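Local coordinates for uncharacterized protein McrA (Streptomyces coelicolor, PDB 5ZMO), which binds phosphorothioated DNA through its sulfur-binding domain, the part in this chain, and as a whole is probably a type IV restriction endonuclease of the HNH nuclease family, at residues Thr8-Val13 against Ala133-Ala138; Pro77-Val82 against Trp87-Ala92; Leu152-Asp155 against His159-Leu162; Arg29-Leu34 against Arg143-Leu148. All coordinates share one frame; numbering follows the deposited sequence. Where two conformers were deposited one is given.

Contact 1: residues Thr8-Val13 against Ala133-Ala138; sequences TFHRRV and AASAAA
A small helix-to-helix contact brings Phe-9 and His-10, in the first turn of helix 9-14, against Ala-136 and Ser-135 in the middle of helix 130-144. The buried part is apolar. Phe-9 sends its ring across with CG anti to the backbone N (chi1 179°), and CE2 of that ring comes to 3.8 Å from Ala-136 CB, with CD2 a little farther off. An alanine suits this spot: its single methyl faces the first helix and lets the two backbones approach until the CA atoms of His-10 and Ala-136 are 5.8 Å apart. Within its own helix, Phe-9 is steadied by Val-13, whose CG2 lies 3.7 Å above one face of the ring, displaced toward the rim. The outer margin is polar and looser. His-10 and Ser-135 lie near each other without close contact, and both residues are exposed, as befits polar side chains at the border of an apolar patch. The turn that carries Phe-9 is started by Thr-8, the N-cap residue, whose OG1 accepts from Arg-11 N at 3.0 Å. Around the pair, Leu-86 from a loop and Leu-126 of helix 120-128 also pack on Phe-9, Arg-12 forms a salt bridge with Asp-122, and helix 28-41 lies against the same helix 130-144 through Val-41 on Ala-133 and Leu-34 on Ala-137.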
loop_
_atom_site.group_PDB
_atom_site.type_symbol
_atom_site.label_atom_id
_atom_site.label_comp_id
_atom_site.label_asym_id
_atom_site.label_seq_id
_atom_site.Cartn_x
_atom_site.Cartn_y
_atom_site.Cartn_z
ATOM N N THR A 8 17.177 -1.276 -3.943
ATOM C CA THR A 8 16.723 -0.143 -3.100
ATOM C C THR A 8 15.206 -0.124 -2.992
ATOM O O THR A 8 14.489 -0.626 -3.885
ATOM C CB THR A 8 17.133 1.241 -3.618
ATOM O OG1 THR A 8 16.659 1.454 -4.961
ATOM C CG2 THR A 8 18.653 1.453 -3.557
ATOM N N PHE A 9 14.720 0.536 -1.933
ATOM C CA PHE A 9 13.258 0.736 -1.815
ATOM C C PHE A 9 12.714 1.508 -3.025
ATOM O O PHE A 9 11.713 1.118 -3.654
ATOM C CB PHE A 9 12.958 1.502 -0.539
ATOM C CG PHE A 9 11.469 1.789 -0.332
ATOM C CD1 PHE A 9 10.582 0.748 -0.022
ATOM C CD2 PHE A 9 10.969 3.079 -0.435
ATOM C CE1 PHE A 9 9.249 1.013 0.243
ATOM C CE2 PHE A 9 9.642 3.344 -0.186
ATOM C CZ PHE A 9 8.768 2.316 0.132
ATOM N N HIS A 10 13.373 2.630 -3.381
ATOM C CA HIS A 10 13.033 3.400 -4.616
ATOM C C HIS A 10 12.900 2.515 -5.862
ATOM O O HIS A 10 11.916 2.647 -6.616
ATOM C CB HIS A 10 14.081 4.465 -4.901
ATOM C CG HIS A 10 13.715 5.370 -6.042
ATOM N ND1 HIS A 10 12.950 6.516 -5.881
ATOM C CD2 HIS A 10 13.958 5.260 -7.360
ATOM C CE1 HIS A 10 12.806 7.102 -7.055
ATOM N NE2 HIS A 10 13.398 6.351 -7.972
ATOM N N ARG A 11 13.860 1.621 -6.059
ATOM C CA ARG A 11 13.829 0.711 -7.233
ATOM C C ARG A 11 12.698 -0.305 -7.118
ATOM O O ARG A 11 11.988 -0.591 -8.111
ATOM C CB ARG A 11 15.141 -0.066 -7.414
ATOM C CG ARG A 11 15.166 -0.911 -8.694
ATOM C CD ARG A 11 16.592 -1.289 -9.087
ATOM N NE ARG A 11 17.282 -0.131 -9.663
ATOM C CZ ARG A 11 17.160 0.270 -10.930
ATOM N NH1 ARG A 11 16.404 -0.405 -11.811
ATOM N NH2 ARG A 11 17.810 1.355 -11.333
ATOM N N ARG A 12 12.535 -0.871 -5.937
ATOM C CA ARG A 12 11.410 -1.835 -5.744
ATOM C C ARG A 12 10.049 -1.201 -6.016
ATOM O O ARG A 12 9.201 -1.793 -6.657
ATOM C CB ARG A 12 11.528 -2.554 -4.413
ATOM C CG ARG A 12 12.617 -3.653 -4.438
ATOM C CD ARG A 12 12.853 -4.412 -3.167
ATOM N NE ARG A 12 13.673 -3.604 -2.213
ATOM C CZ ARG A 12 13.241 -3.009 -1.118
ATOM N NH1 ARG A 12 14.116 -2.333 -0.323
ATOM N NH2 ARG A 12 11.983 -3.123 -0.705
ATOM N N VAL A 13 9.834 -0.002 -5.509
ATOM C CA VAL A 13 8.613 0.747 -5.758
ATOM C C VAL A 13 8.465 1.039 -7.250
ATOM O O VAL A 13 7.399 0.856 -7.808
ATOM C CB VAL A 13 8.590 2.078 -4.974
ATOM C CG1 VAL A 13 7.465 2.984 -5.499
ATOM C CG2 VAL A 13 8.467 1.795 -3.491
ATOM N N ALA A 133 11.663 9.312 1.679
ATOM C CA ALA A 133 10.213 9.133 1.685
ATOM C C ALA A 133 9.488 10.048 0.662
ATOM O O ALA A 133 8.622 9.609 -0.084
ATOM C CB ALA A 133 9.671 9.358 3.073
ATOM N N ALA A 134 9.768 11.345 0.758
ATOM C CA ALA A 134 9.284 12.342 -0.217
ATOM C C ALA A 134 9.497 11.871 -1.693
ATOM O O ALA A 134 8.558 11.895 -2.491
ATOM C CB ALA A 134 9.966 13.692 0.034
ATOM N N SER A 135 10.697 11.432 -2.060
ATOM C CA SER A 135 10.968 11.098 -3.457
ATOM C C SER A 135 10.241 9.849 -3.857
ATOM O O SER A 135 9.682 9.802 -4.945
ATOM C CB SER A 135 12.467 10.971 -3.751
ATOM O OG SER A 135 12.974 9.762 -3.269
ATOM N N ALA A 136 10.184 8.853 -2.965
ATOM C CA ALA A 136 9.351 7.669 -3.254
ATOM C C ALA A 136 7.838 8.014 -3.396
ATOM O O ALA A 136 7.176 7.526 -4.317
ATOM C CB ALA A 136 9.546 6.560 -2.219
ATOM N N ALA A 137 7.284 8.851 -2.514
ATOM C CA ALA A 137 5.844 9.177 -2.582
ATOM C C ALA A 137 5.574 10.079 -3.872
ATOM O O ALA A 137 4.644 9.828 -4.631
ATOM C CB ALA A 137 5.414 9.919 -1.334
ATOM N N ALA A 138 6.479 11.018 -4.138
ATOM C CA ALA A 138 6.414 11.905 -5.339
ATOM C C ALA A 138 6.494 11.093 -6.607
ATOM O O ALA A 138 5.763 11.348 -7.549
ATOM C CB ALA A 138 7.499 12.945 -5.326
#

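Contact 2: residues Pro77-Val82 against Trp87-Ala92; sequences PFWALV and WCVEQA
Trp-87 and Phe-78 meet as a T-shaped pair inside a helix-turn-strand unit, in which helix 70-83 ends in a short turn and the chain then crosses the helix as strand 88-89, an outer strand of a three-stranded antiparallel sheet. The indole presents its edge to a face of the Phe-78 ring: the five-membered ring and the phenyl have centroids 5.6 Å apart and planes at 73°. NE1 is the indole atom over that face, displaced toward the rim. Carrying CG anti to its backbone N (chi1 -161°), Trp-87 swings the indole back along the helix, so that one large side chain spans a whole turn from Phe-78 to Val-82. At the near end Leu-81 CB presses on Trp-87 CB at 3.4 Å, a tight approach, while Val-82 CG2 lies in the plane of the indole, at its edge, 4.0 Å from CD1. Were Trp-87 an alanine, Phe-78 would probably lose its edge-on partner and a gap would open beside Val-82 CG2. Farther along, the compact branched Val-89 puts CG2 at 3.7 Å from Val-82 CG2, the two side chains crossing at about a right angle, and Ala-92 CB touches the edge of the Trp-79 indole at CZ3, 4.1 Å away. At the turn, Val-82 CA points its hydrogen at Trp-87 O, a CA-H...O contact of 3.6 Å with 162° at the hydrogen.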
loop_
_atom_site.group_PDB
_atom_site.type_symbol
_atom_site.label_atom_id
_atom_site.label_comp_id
_atom_site.label_asym_id
_atom_site.label_seq_id
_atom_site.Cartn_x
_atom_site.Cartn_y
_atom_site.Cartn_z
ATOM N N PRO A 77 -3.772 -5.814 -2.958
ATOM C CA PRO A 77 -2.363 -5.338 -2.719
ATOM C C PRO A 77 -1.845 -5.747 -1.342
ATOM O O PRO A 77 -0.647 -5.896 -1.176
ATOM C CB PRO A 77 -2.458 -3.810 -2.852
ATOM C CG PRO A 77 -3.900 -3.523 -2.530
ATOM C CD PRO A 77 -4.714 -4.691 -3.107
ATOM N N PHE A 78 -2.738 -5.916 -0.372
ATOM C CA PHE A 78 -2.380 -6.333 0.993
ATOM C C PHE A 78 -1.604 -7.620 0.979
ATOM O O PHE A 78 -0.734 -7.833 1.813
ATOM C CB PHE A 78 -3.622 -6.438 1.845
ATOM C CG PHE A 78 -3.369 -6.682 3.284
ATOM C CD1 PHE A 78 -3.108 -5.613 4.135
ATOM C CD2 PHE A 78 -3.381 -7.968 3.795
ATOM C CE1 PHE A 78 -2.915 -5.839 5.491
ATOM C CE2 PHE A 78 -3.172 -8.202 5.119
ATOM C CZ PHE A 78 -2.912 -7.117 5.987
ATOM N N TRP A 79 -1.932 -8.471 0.022
ATOM C CA TRP A 79 -1.160 -9.695 -0.243
ATOM C C TRP A 79 -0.139 -9.625 -1.335
ATOM O O TRP A 79 1.007 -10.053 -1.150
ATOM C CB TRP A 79 -2.176 -10.802 -0.612
ATOM C CG TRP A 79 -1.536 -12.201 -0.732
ATOM C CD1 TRP A 79 -1.384 -12.914 -1.895
ATOM C CD2 TRP A 79 -1.131 -13.058 0.317
ATOM N NE1 TRP A 79 -0.789 -14.111 -1.627
ATOM C CE2 TRP A 79 -0.675 -14.266 -0.288
ATOM C CE3 TRP A 79 -1.070 -12.940 1.692
ATOM C CZ2 TRP A 79 -0.170 -15.307 0.446
ATOM C CZ3 TRP A 79 -0.565 -14.005 2.430
ATOM C CH2 TRP A 79 -0.131 -15.158 1.796
ATOM N N ALA A 80 -0.475 -9.000 -2.454
ATOM C CA ALA A 80 0.374 -8.980 -3.646
ATOM C C ALA A 80 1.657 -8.220 -3.481
ATOM O O ALA A 80 2.640 -8.550 -4.112
ATOM C CB ALA A 80 -0.356 -8.440 -4.832
ATOM N N LEU A 81 1.660 -7.181 -2.649
ATOM C CA LEU A 81 2.913 -6.496 -2.359
ATOM C C LEU A 81 4.042 -7.373 -1.718
ATOM O O LEU A 81 5.256 -7.036 -1.800
ATOM C CB LEU A 81 2.635 -5.295 -1.473
ATOM C CG LEU A 81 2.403 -3.863 -1.957
ATOM C CD1 LEU A 81 2.828 -3.457 -3.356
ATOM C CD2 LEU A 81 1.263 -3.131 -1.373
ATOM N N VAL A 82 3.694 -8.447 -1.030
ATOM C CA VAL A 82 4.701 -9.430 -0.518
ATOM C C VAL A 82 5.571 -9.891 -1.666
ATOM O O VAL A 82 6.865 -9.795 -1.646
ATOM C CB VAL A 82 4.026 -10.616 0.243
ATOM C CG1 VAL A 82 5.058 -11.695 0.643
ATOM C CG2 VAL A 82 3.300 -10.092 1.465
ATOM N N TRP A 87 6.579 -5.723 1.233
ATOM C CA TRP A 87 5.537 -5.925 2.223
ATOM C C TRP A 87 5.700 -7.217 2.999
ATOM O O TRP A 87 6.219 -8.178 2.447
ATOM C CB TRP A 87 4.193 -5.852 1.523
ATOM C CG TRP A 87 2.978 -5.596 2.302
ATOM C CD1 TRP A 87 1.963 -6.504 2.527
ATOM C CD2 TRP A 87 2.524 -4.370 2.867
ATOM N NE1 TRP A 87 0.955 -5.935 3.215
ATOM C CE2 TRP A 87 1.233 -4.606 3.400
ATOM C CE3 TRP A 87 3.059 -3.065 2.947
ATOM C CZ2 TRP A 87 0.494 -3.629 4.050
ATOM C CZ3 TRP A 87 2.305 -2.083 3.544
ATOM C CH2 TRP A 87 1.010 -2.362 4.089
ATOM N N CYS A 88 5.248 -7.203 4.249
ATOM C CA CYS A 88 5.335 -8.385 5.147
ATOM C C CYS A 88 3.954 -8.642 5.709
ATOM O O CYS A 88 3.324 -7.723 6.200
ATOM C CB CYS A 88 6.226 -8.077 6.357
ATOM S SG CYS A 88 7.860 -7.548 5.862
ATOM N N VAL A 89 3.500 -9.883 5.680
ATOM C CA VAL A 89 2.241 -10.274 6.291
ATOM C C VAL A 89 2.568 -11.334 7.361
ATOM O O VAL A 89 3.081 -12.363 7.049
ATOM C CB VAL A 89 1.239 -10.834 5.239
ATOM C CG1 VAL A 89 -0.011 -11.332 5.919
ATOM C CG2 VAL A 89 0.818 -9.782 4.188
ATOM N N GLU A 90 2.320 -11.043 8.614
ATOM C CA GLU A 90 2.531 -12.008 9.712
ATOM C C GLU A 90 1.423 -13.078 9.651
ATOM O O GLU A 90 0.323 -12.821 9.143
ATOM C CB GLU A 90 2.421 -11.356 11.082
ATOM C CG GLU A 90 3.428 -10.319 11.445
ATOM C CD GLU A 90 3.430 -10.065 12.972
ATOM O OE1 GLU A 90 4.535 -10.009 13.560
ATOM O OE2 GLU A 90 2.336 -9.965 13.604
ATOM N N GLN A 91 1.718 -14.279 10.157
ATOM C CA GLN A 91 0.704 -15.363 10.241
ATOM C C GLN A 91 0.230 -15.769 8.875
ATOM O O GLN A 91 -0.924 -16.251 8.756
ATOM C CB GLN A 91 -0.494 -14.976 11.124
ATOM C CG GLN A 91 -0.174 -14.460 12.525
ATOM C CD GLN A 91 -1.432 -14.259 13.376
ATOM O OE1 GLN A 91 -1.948 -15.211 13.972
ATOM N NE2 GLN A 91 -1.964 -13.052 13.401
ATOM N N ALA A 92 1.078 -15.615 7.852
ATOM C CA ALA A 92 0.661 -15.878 6.466
ATOM C C ALA A 92 0.283 -17.344 6.272
ATOM O O ALA A 92 -0.615 -17.676 5.497
ATOM C CB ALA A 92 1.734 -15.509 5.502
#

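Contact 3: residues Leu152-Asp155 against His159-Leu162; sequences LLED and HELL
Leu-153 and Glu-154, in the short helix 152-155, receive His-159 from the turn that follows. The apolar part of the contact is made by Leu-153, whose CB faces the second segment and lies 3.9 Å from His-159 CA. The same CB is near the plane of the imidazole, at its edge, so the leucine covers the root of the histidine rather than a ring face. The polar part belongs to Glu-154. Its chain is bent at chi2 (-62°), which folds the carboxylate back toward the histidine instead of letting it extend into solvent. OE1 comes to 3.2 Å from both His-159 CB and CG, with ND1 at 3.8 Å and CD2 at 3.7 Å; it therefore sits near the root of the ring rather than aimed at either ring nitrogen, and the carboxylate and ring planes are 35° apart. The charged part adds Glu-160, whose CD lies in the imidazole plane, at its edge. Glu-154 OE1 and Glu-160 OE1 are 4.2 Å apart, like charges whose repulsion solvent at this surface would ease; two acids beside one imidazole might favour its protonated form. Residues that tolerate water thus occupy the outer side, and leucines the inner. There, Leu-153 and Leu-162 both pack on Ile-141 of helix 130-144, while Asp-155 hydrogen-bonds Tyr-64, just beyond helix 50-63.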
loop_
_atom_site.group_PDB
_atom_site.type_symbol
_atom_site.label_atom_id
_atom_site.label_comp_id
_atom_site.label_asym_id
_atom_site.label_seq_id
_atom_site.Cartn_x
_atom_site.Cartn_y
_atom_site.Cartn_z
ATOM N N LEU A 152 -5.794 14.755 -1.856
ATOM C CA LEU A 152 -5.002 13.500 -1.833
ATOM C C LEU A 152 -3.874 13.601 -0.807
ATOM O O LEU A 152 -3.710 12.721 0.033
ATOM C CB LEU A 152 -4.420 13.180 -3.199
ATOM C CG LEU A 152 -3.747 11.800 -3.278
ATOM C CD1 LEU A 152 -4.036 11.134 -4.614
ATOM C CD2 LEU A 152 -2.246 11.893 -3.048
ATOM N N LEU A 153 -3.108 14.679 -0.849
ATOM C CA LEU A 153 -1.981 14.803 0.080
ATOM C C LEU A 153 -2.408 14.753 1.524
ATOM O O LEU A 153 -1.840 13.958 2.295
ATOM C CB LEU A 153 -1.174 16.083 -0.204
ATOM C CG LEU A 153 -0.016 16.019 -1.198
ATOM C CD1 LEU A 153 -0.234 15.028 -2.310
ATOM C CD2 LEU A 153 0.393 17.407 -1.705
ATOM N N GLU A 154 -3.442 15.514 1.886
ATOM C CA GLU A 154 -3.992 15.459 3.235
ATOM C C GLU A 154 -4.500 14.070 3.591
ATOM O O GLU A 154 -4.229 13.578 4.693
ATOM C CB GLU A 154 -5.091 16.511 3.464
ATOM C CG GLU A 154 -4.563 17.898 3.777
ATOM C CD GLU A 154 -3.724 17.957 5.073
ATOM O OE1 GLU A 154 -2.839 18.848 5.157
ATOM O OE2 GLU A 154 -3.939 17.118 5.990
ATOM N N ASP A 155 -5.207 13.419 2.677
ATOM C CA ASP A 155 -5.876 12.156 3.024
ATOM C C ASP A 155 -4.879 11.006 3.185
ATOM O O ASP A 155 -5.131 10.043 3.947
ATOM C CB ASP A 155 -6.984 11.781 2.031
ATOM C CG ASP A 155 -8.303 12.574 2.272
ATOM O OD1 ASP A 155 -8.369 13.349 3.269
ATOM O OD2 ASP A 155 -9.246 12.416 1.466
ATOM N N HIS A 159 0.959 15.810 3.139
ATOM C CA HIS A 159 0.974 17.256 2.886
ATOM C C HIS A 159 2.262 17.948 3.404
ATOM O O HIS A 159 2.951 18.676 2.673
ATOM C CB HIS A 159 -0.260 17.920 3.480
ATOM C CG HIS A 159 -0.392 19.371 3.106
ATOM N ND1 HIS A 159 -1.065 19.788 1.974
ATOM C CD2 HIS A 159 0.084 20.489 3.695
ATOM C CE1 HIS A 159 -1.019 21.107 1.902
ATOM N NE2 HIS A 159 -0.320 21.556 2.929
ATOM N N GLU A 160 2.609 17.695 4.651
ATOM C CA GLU A 160 3.835 18.290 5.233
ATOM C C GLU A 160 5.087 17.715 4.532
ATOM O O GLU A 160 6.004 18.461 4.150
ATOM C CB GLU A 160 3.858 18.080 6.760
ATOM C CG GLU A 160 2.965 19.067 7.547
ATOM C CD GLU A 160 1.482 19.099 7.117
ATOM O OE1 GLU A 160 0.818 18.029 7.122
ATOM O OE2 GLU A 160 0.962 20.191 6.768
ATOM N N LEU A 161 5.083 16.402 4.277
ATOM C CA LEU A 161 6.207 15.737 3.649
ATOM C C LEU A 161 6.538 16.377 2.320
ATOM O O LEU A 161 7.700 16.667 2.072
ATOM C CB LEU A 161 5.940 14.223 3.476
ATOM C CG LEU A 161 7.005 13.370 2.773
ATOM C CD1 LEU A 161 8.201 13.152 3.679
ATOM C CD2 LEU A 161 6.440 12.016 2.361
ATOM N N LEU A 162 5.513 16.612 1.495
ATOM C CA LEU A 162 5.684 17.077 0.137
ATOM C C LEU A 162 5.567 18.617 0.163
ATOM O O LEU A 162 4.570 19.208 -0.206
ATOM C CB LEU A 162 4.733 16.321 -0.789
ATOM C CG LEU A 162 5.095 14.831 -0.887
ATOM C CD1 LEU A 162 4.126 13.929 -1.644
ATOM C CD2 LEU A 162 6.446 14.680 -1.512
#

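Contact 4: residues Arg29-Leu34 against Arg143-Leu148; sequences RPVLLL and RYFHLL
Tyr-144 lays a ring face on Pro-30 where the C-terminal end of helix 130-144 packs against helix 28-41, in the buried interior of a mainly helical domain. The tyrosine has CG anti to its own carbonyl carbon (chi1 -60°), and this turns the ring toward helix 28-41. Followed outward, its CB stands 4.3 Å from Pro-30 CB; CG is 3.9 Å from Pro-30 CG; CD2 makes the closest approach, 3.7 Å from the same proline carbon, and CE2, CD1 and CZ surround it at only slightly greater range. Pro-30 CG is thus poised over the middle of the ring, 12° off its normal, in a CH-pi contact, which the compact, rigid proline ring offers readily. The other face carries Arg-143 CG, 3.7 Å above the plane and also over the centre, so the phenol is held between two aliphatic groups. At the tip, Tyr-144 OH lies in the plane of the Arg-143 guanidinium, at its edge. A glycine in place of Tyr-144 would probably leave Pro-30 CG and Arg-143 CG without the ring that separates them, and open a gap there. Phe-145, the first residue to leave the helix, continues the packing along helix 28-41, on Val-31 and Leu-34. Branched aliphatics suit the surroundings of this large ring: Val-31 CG2 comes in its plane, at the edge, 3.9 Å from CZ, and Leu-34, whose side chain slides past the phenylalanine in the opposite direction, sets its CD1 3.7 Å from Phe-145 CE2.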
loop_
_atom_site.group_PDB
_atom_site.type_symbol
_atom_site.label_atom_id
_atom_site.label_comp_id
_atom_site.label_asym_id
_atom_site.label_seq_id
_atom_site.Cartn_x
_atom_site.Cartn_y
_atom_site.Cartn_z
ATOM N N ARG A 29 -2.070 -1.175 -5.741
ATOM C CA ARG A 29 -0.738 -1.162 -5.146
ATOM C C ARG A 29 -0.226 0.226 -4.886
ATOM O O ARG A 29 0.298 0.458 -3.792
ATOM C CB ARG A 29 0.228 -2.091 -5.921
ATOM C CG ARG A 29 0.014 -3.543 -5.511
ATOM C CD ARG A 29 0.946 -4.449 -6.327
ATOM N NE ARG A 29 0.446 -4.675 -7.663
ATOM C CZ ARG A 29 1.210 -5.152 -8.678
ATOM N NH1 ARG A 29 0.695 -5.311 -9.885
ATOM N NH2 ARG A 29 2.500 -5.411 -8.501
ATOM N N PRO A 30 -0.340 1.164 -5.868
ATOM C CA PRO A 30 0.011 2.528 -5.638
ATOM C C PRO A 30 -0.687 3.170 -4.441
ATOM O O PRO A 30 0.009 3.876 -3.643
ATOM C CB PRO A 30 -0.353 3.228 -6.971
ATOM C CG PRO A 30 -0.065 2.102 -7.987
ATOM C CD PRO A 30 -0.550 0.900 -7.311
ATOM N N VAL A 31 -1.953 2.882 -4.285
ATOM C CA VAL A 31 -2.702 3.470 -3.126
ATOM C C VAL A 31 -2.179 2.882 -1.784
ATOM O O VAL A 31 -1.910 3.609 -0.850
ATOM C CB VAL A 31 -4.206 3.280 -3.277
ATOM C CG1 VAL A 31 -4.977 3.498 -1.962
ATOM C CG2 VAL A 31 -4.731 4.175 -4.372
ATOM N N LEU A 32 -2.047 1.581 -1.670
ATOM C CA LEU A 32 -1.532 1.006 -0.442
ATOM C C LEU A 32 -0.129 1.438 -0.117
ATOM O O LEU A 32 0.176 1.795 1.101
ATOM C CB LEU A 32 -1.695 -0.513 -0.455
ATOM C CG LEU A 32 -1.371 -1.191 0.866
ATOM C CD1 LEU A 32 -2.175 -0.679 2.004
ATOM C CD2 LEU A 32 -1.578 -2.693 0.706
ATOM N N LEU A 33 0.751 1.487 -1.146
ATOM C CA LEU A 33 2.117 2.003 -0.909
ATOM C C LEU A 33 2.114 3.449 -0.440
ATOM O O LEU A 33 2.847 3.793 0.497
ATOM C CB LEU A 33 3.036 1.910 -2.137
ATOM C CG LEU A 33 3.400 0.463 -2.431
ATOM C CD1 LEU A 33 3.926 0.345 -3.858
ATOM C CD2 LEU A 33 4.382 -0.068 -1.468
ATOM N N LEU A 34 1.392 4.321 -1.139
ATOM C CA LEU A 34 1.324 5.748 -0.653
ATOM C C LEU A 34 0.822 5.899 0.782
ATOM O O LEU A 34 1.363 6.702 1.589
ATOM C CB LEU A 34 0.476 6.575 -1.613
ATOM C CG LEU A 34 1.098 7.058 -2.913
ATOM C CD1 LEU A 34 0.026 7.692 -3.789
ATOM C CD2 LEU A 34 2.152 8.091 -2.612
ATOM N N ARG A 143 3.635 9.202 -11.358
ATOM C CA ARG A 143 3.272 8.159 -12.289
ATOM C C ARG A 143 1.782 7.820 -12.337
ATOM O O ARG A 143 1.268 7.466 -13.389
ATOM C CB ARG A 143 4.106 6.890 -11.988
ATOM C CG ARG A 143 3.945 5.802 -13.001
ATOM C CD ARG A 143 4.857 4.615 -12.724
ATOM N NE ARG A 143 6.285 4.877 -12.909
ATOM C CZ ARG A 143 7.240 3.977 -12.641
ATOM N NH1 ARG A 143 6.933 2.757 -12.156
ATOM N NH2 ARG A 143 8.519 4.286 -12.856
ATOM N N TYR A 144 1.106 7.811 -11.189
ATOM C CA TYR A 144 -0.275 7.333 -11.089
ATOM C C TYR A 144 -1.343 8.377 -10.776
ATOM O O TYR A 144 -2.506 8.061 -10.889
ATOM C CB TYR A 144 -0.345 6.238 -9.996
ATOM C CG TYR A 144 0.558 5.084 -10.351
ATOM C CD1 TYR A 144 0.271 4.303 -11.453
ATOM C CD2 TYR A 144 1.744 4.846 -9.644
ATOM C CE1 TYR A 144 1.131 3.247 -11.824
ATOM C CE2 TYR A 144 2.602 3.802 -10.012
ATOM C CZ TYR A 144 2.262 3.022 -11.103
ATOM O OH TYR A 144 3.098 1.979 -11.433
ATOM N N PHE A 145 -0.956 9.540 -10.236
ATOM C CA PHE A 145 -1.894 10.593 -9.815
ATOM C C PHE A 145 -1.372 11.893 -10.347
ATOM O O PHE A 145 -1.228 12.874 -9.609
ATOM C CB PHE A 145 -2.027 10.633 -8.278
ATOM C CG PHE A 145 -2.599 9.426 -7.729
ATOM C CD1 PHE A 145 -3.944 9.189 -7.859
ATOM C CD2 PHE A 145 -1.785 8.467 -7.087
ATOM C CE1 PHE A 145 -4.475 7.993 -7.414
ATOM C CE2 PHE A 145 -2.326 7.277 -6.642
ATOM C CZ PHE A 145 -3.682 7.055 -6.783
ATOM N N HIS A 146 -1.056 11.885 -11.639
ATOM C CA HIS A 146 -0.353 12.989 -12.267
ATOM C C HIS A 146 -1.230 14.236 -12.222
ATOM O O HIS A 146 -0.730 15.325 -11.962
ATOM C CB HIS A 146 0.012 12.636 -13.709
ATOM C CG HIS A 146 0.866 13.663 -14.387
ATOM N ND1 HIS A 146 0.716 13.999 -15.722
ATOM C CD2 HIS A 146 1.870 14.442 -13.912
ATOM C CE1 HIS A 146 1.597 14.927 -16.040
ATOM N NE2 HIS A 146 2.298 15.225 -14.957
ATOM N N LEU A 147 -2.519 14.073 -12.499
ATOM C CA LEU A 147 -3.499 15.113 -12.146
ATOM C C LEU A 147 -3.722 14.818 -10.718
ATOM O O LEU A 147 -4.345 13.798 -10.426
ATOM C CB LEU A 147 -4.863 14.944 -12.855
ATOM C CG LEU A 147 -5.069 15.397 -14.294
ATOM C CD1 LEU A 147 -4.365 16.719 -14.496
ATOM C CD2 LEU A 147 -4.533 14.358 -15.238
ATOM N N LEU A 148 -3.231 15.684 -9.847
ATOM C CA LEU A 148 -3.207 15.491 -8.417
ATOM C C LEU A 148 -4.506 15.975 -7.741
ATOM O O LEU A 148 -4.699 17.190 -7.486
ATOM C CB LEU A 148 -2.034 16.291 -7.794
ATOM C CG LEU A 148 -1.888 16.236 -6.264
ATOM C CD1 LEU A 148 -1.719 14.830 -5.678
ATOM C CD2 LEU A 148 -0.705 17.112 -5.895
#

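Helix 28-41 and helix 130-144 tie the set together. Contacts 1 and 4 share helix 130-144 and touch where Ala-137 O meets Leu-34 CD2 at 3.6 Å; contact 3 touches contact 4 through Leu-153 CD1 and Leu-148 CD1, 3.7 Å apart, and contact 1 through Ala-134 O and Leu-162 CD2, 3.6 Å apart. Contact 2 reaches contact 4 through Leu-81 CD1 and Arg-29 CG, 3.5 Å apart. Ordinary nucleotides of the bound DNA lie about 4 Å from the nearest atoms of contacts 2 and 4, about 12 Å from contact 1 and about 18 Å from contact 3. Arg-29 NH1 hydrogen-bonds a modified group of the ligand, probably the phosphorothioated site, on which Pro-77 and Ala-80 also pack.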